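Long-range contact in discoidin-2 (Dictyostelium discoideum, PDB 2VMD), which binds galactose and N-acetylgalactosamine as a trimeric lectin and may take part in spore coat formation: residues 206-211 against 244-249. Sequence-based numbering, arbitrary orientation.
Sequences KKVDAH and YDLTFD. With MBG (methyl beta-D-galactopyranoside), chain D.
The galactose site of the H-type lectin domain lies at one end of this antiparallel strand pair, where Asp-209 and Tyr-244 sit side by side and both touch methyl beta-D-galactopyranoside. Each carboxylate oxygen of Asp-209 takes one sugar hydroxyl: OD1 accepts from O4 and OD2 from O3, each at 2.7 Å. One face of the Tyr-244 ring carries the C3-C4-C5 side of the sugar, with MBG C4 over its centre, a CH-pi packing. Carboxylate and ring planes differ by 30°, and Asp-209 OD2 comes within 3.1 Å of Tyr-244 CD2. Arg-218 and Trp-238 of the second subunit complete the site, and Gln-216 of that subunit also bonds Asp-209 OD1.

A classic beta bulge lies at this end of the ladder. Tyr-244 N (2.7 Å) and Asp-245 N (2.9 Å) both donate to Asp-209 O. A second classic bulge sets Lys-206 and Lys-207 opposite Thr-247. Thr-247 O takes a nearly straight bond from Lys-206 N and a weak one from Lys-207 N.

Both lysine chains are extended beyond CG. Lys-207 has CG anti to N (chi1 174°); its chain runs past Thr-247 OG1, itself hydrogen-bonded to Ser-170 OG, and NZ reaches the anti side of Asp-245 OD2 at 3.0 Å. Asp-245 OD1 accepts from Gly-172 N. Lys-206 NZ meets Asp-249 OD1 on the syn side at 2.8 Å, 35° out of the carboxylate plane, and also pairs with Glu-168. On the other face, Val-208 CG2 packs on Leu-246 CD2, with Trp-219 of the same chain against both. Strand 206-211 continues the sheet into the second subunit.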
loop_
_atom_site.group_PDB
_atom_site.type_symbol
_atom_site.label_atom_id
_atom_site.label_comp_id
_atom_site.label_asym_id
_atom_site.label_seq_id
_atom_site.Cartn_x
_atom_site.Cartn_y
_atom_site.Cartn_z
ATOM N N LYS A 206 -26.245 -16.770 4.878
ATOM C CA LYS A 206 -25.674 -17.899 5.628
ATOM C C LYS A 206 -26.659 -18.580 6.580
ATOM O O LYS A 206 -26.261 -19.468 7.344
ATOM C CB LYS A 206 -24.405 -17.485 6.389
ATOM C CG LYS A 206 -24.616 -16.391 7.466
ATOM C CD LYS A 206 -23.311 -16.202 8.258
ATOM C CE LYS A 206 -23.505 -15.408 9.525
ATOM N NZ LYS A 206 -22.184 -14.924 10.111
ATOM N N LYS A 207 -27.925 -18.161 6.541
ATOM C CA LYS A 207 -29.018 -18.848 7.254
ATOM C C LYS A 207 -30.362 -18.602 6.613
ATOM O O LYS A 207 -30.743 -17.433 6.394
ATOM C CB LYS A 207 -29.118 -18.387 8.704
ATOM C CG LYS A 207 -30.312 -18.968 9.437
ATOM C CD LYS A 207 -30.590 -18.210 10.742
ATOM C CE LYS A 207 -31.503 -18.994 11.591
ATOM N NZ LYS A 207 -31.659 -18.340 12.946
ATOM N N VAL A 208 -31.088 -19.694 6.357
ATOM C CA VAL A 208 -32.478 -19.657 5.933
ATOM C C VAL A 208 -33.329 -20.470 6.915
ATOM O O VAL A 208 -33.034 -21.654 7.181
ATOM C CB VAL A 208 -32.651 -20.204 4.485
ATOM C CG1 VAL A 208 -34.149 -20.444 4.141
ATOM C CG2 VAL A 208 -32.027 -19.247 3.505
ATOM N N ASP A 209 -34.341 -19.799 7.464
ATOM C CA ASP A 209 -35.394 -20.422 8.279
ATOM C C ASP A 209 -36.716 -19.881 7.738
ATOM O O ASP A 209 -37.203 -18.811 8.166
ATOM C CB ASP A 209 -35.203 -20.044 9.739
ATOM C CG ASP A 209 -36.077 -20.834 10.681
ATOM O OD1 ASP A 209 -36.953 -21.606 10.214
ATOM O OD2 ASP A 209 -35.897 -20.648 11.925
ATOM N N ALA A 210 -37.279 -20.604 6.781
ATOM C CA ALA A 210 -38.418 -20.085 6.018
ATOM C C ALA A 210 -39.359 -21.210 5.583
ATOM O O ALA A 210 -38.933 -22.351 5.340
ATOM C CB ALA A 210 -37.925 -19.300 4.805
ATOM N N HIS A 211 -40.623 -20.861 5.423
ATOM C CA HIS A 211 -41.626 -21.805 4.944
ATOM C C HIS A 211 -41.933 -21.556 3.467
ATOM O O HIS A 211 -42.083 -20.406 3.035
ATOM C CB HIS A 211 -42.907 -21.664 5.770
ATOM C CG HIS A 211 -43.752 -22.903 5.795
ATOM N ND1 HIS A 211 -43.530 -23.936 6.687
ATOM C CD2 HIS A 211 -44.803 -23.287 5.033
ATOM C CE1 HIS A 211 -44.419 -24.895 6.478
ATOM N NE2 HIS A 211 -45.196 -24.530 5.476
ATOM N N TYR A 244 -39.117 -17.048 8.862
ATOM C CA TYR A 244 -38.883 -17.064 10.312
ATOM C C TYR A 244 -37.602 -16.307 10.680
ATOM O O TYR A 244 -37.620 -15.464 11.606
ATOM C CB TYR A 244 -38.844 -18.497 10.826
ATOM C CG TYR A 244 -38.928 -18.697 12.331
ATOM C CD1 TYR A 244 -40.135 -19.068 12.933
ATOM C CD2 TYR A 244 -37.795 -18.551 13.143
ATOM C CE1 TYR A 244 -40.214 -19.259 14.316
ATOM C CE2 TYR A 244 -37.859 -18.758 14.510
ATOM C CZ TYR A 244 -39.068 -19.106 15.092
ATOM O OH TYR A 244 -39.116 -19.312 16.469
ATOM N N ASP A 245 -36.529 -16.543 9.926
ATOM C CA ASP A 245 -35.300 -15.743 10.057
ATOM C C ASP A 245 -34.460 -15.897 8.809
ATOM O O ASP A 245 -34.536 -16.932 8.139
ATOM C CB ASP A 245 -34.492 -16.225 11.271
ATOM C CG ASP A 245 -33.526 -15.149 11.845
ATOM O OD1 ASP A 245 -33.611 -13.946 11.492
ATOM O OD2 ASP A 245 -32.692 -15.527 12.700
ATOM N N LEU A 246 -33.606 -14.896 8.543
ATOM C CA LEU A 246 -32.617 -14.960 7.469
ATOM C C LEU A 246 -31.383 -14.258 8.030
ATOM O O LEU A 246 -31.527 -13.315 8.819
ATOM C CB LEU A 246 -33.100 -14.182 6.226
ATOM C CG LEU A 246 -34.138 -14.747 5.251
ATOM C CD1 LEU A 246 -34.648 -13.653 4.241
ATOM C CD2 LEU A 246 -33.626 -15.985 4.547
ATOM N N THR A 247 -30.188 -14.749 7.711
ATOM C CA THR A 247 -28.929 -14.061 8.115
ATOM C C THR A 247 -28.035 -13.856 6.875
ATOM O O THR A 247 -27.865 -14.794 6.096
ATOM C CB THR A 247 -28.140 -14.875 9.173
ATOM O OG1 THR A 247 -28.986 -15.153 10.300
ATOM C CG2 THR A 247 -26.839 -14.134 9.660
ATOM N N PHE A 248 -27.464 -12.649 6.742
ATOM C CA PHE A 248 -26.473 -12.307 5.717
ATOM C C PHE A 248 -25.153 -11.890 6.378
ATOM O O PHE A 248 -25.160 -11.176 7.396
ATOM C CB PHE A 248 -26.975 -11.154 4.857
ATOM C CG PHE A 248 -28.099 -11.521 3.948
ATOM C CD1 PHE A 248 -27.846 -11.990 2.658
ATOM C CD2 PHE A 248 -29.428 -11.419 4.372
ATOM C CE1 PHE A 248 -28.902 -12.352 1.809
ATOM C CE2 PHE A 248 -30.486 -11.772 3.511
ATOM C CZ PHE A 248 -30.212 -12.236 2.241
ATOM N N ASP A 249 -24.035 -12.344 5.813
ATOM C CA ASP A 249 -22.733 -11.699 6.046
ATOM C C ASP A 249 -22.640 -10.598 5.024
ATOM O O ASP A 249 -23.111 -10.756 3.884
ATOM C CB ASP A 249 -21.575 -12.685 5.846
ATOM C CG ASP A 249 -21.139 -13.354 7.143
ATOM O OD1 ASP A 249 -21.565 -12.887 8.237
ATOM O OD2 ASP A 249 -20.384 -14.350 7.069
HETATM C C1 MBG D . -39.467 -24.152 15.112
HETATM C C2 MBG D . -37.968 -23.875 14.870
HETATM C C3 MBG D . -37.816 -22.499 14.235
HETATM C C4 MBG D . -38.663 -22.401 12.959
HETATM C C5 MBG D . -40.108 -22.813 13.284
HETATM C C6 MBG D . -40.981 -22.787 12.037
HETATM C C7 MBG D . -38.651 -26.352 15.652
HETATM O O1 MBG D . -39.733 -25.388 15.811
HETATM O O2 MBG D . -37.174 -23.894 16.062
HETATM O O3 MBG D . -36.423 -22.232 14.001
HETATM O O4 MBG D . -38.116 -23.262 11.944
HETATM O O5 MBG D . -40.153 -24.137 13.825
HETATM O O6 MBG D . -42.360 -22.882 12.425
HETATM O O HOH W 1 -18.947 -15.381 9.070
#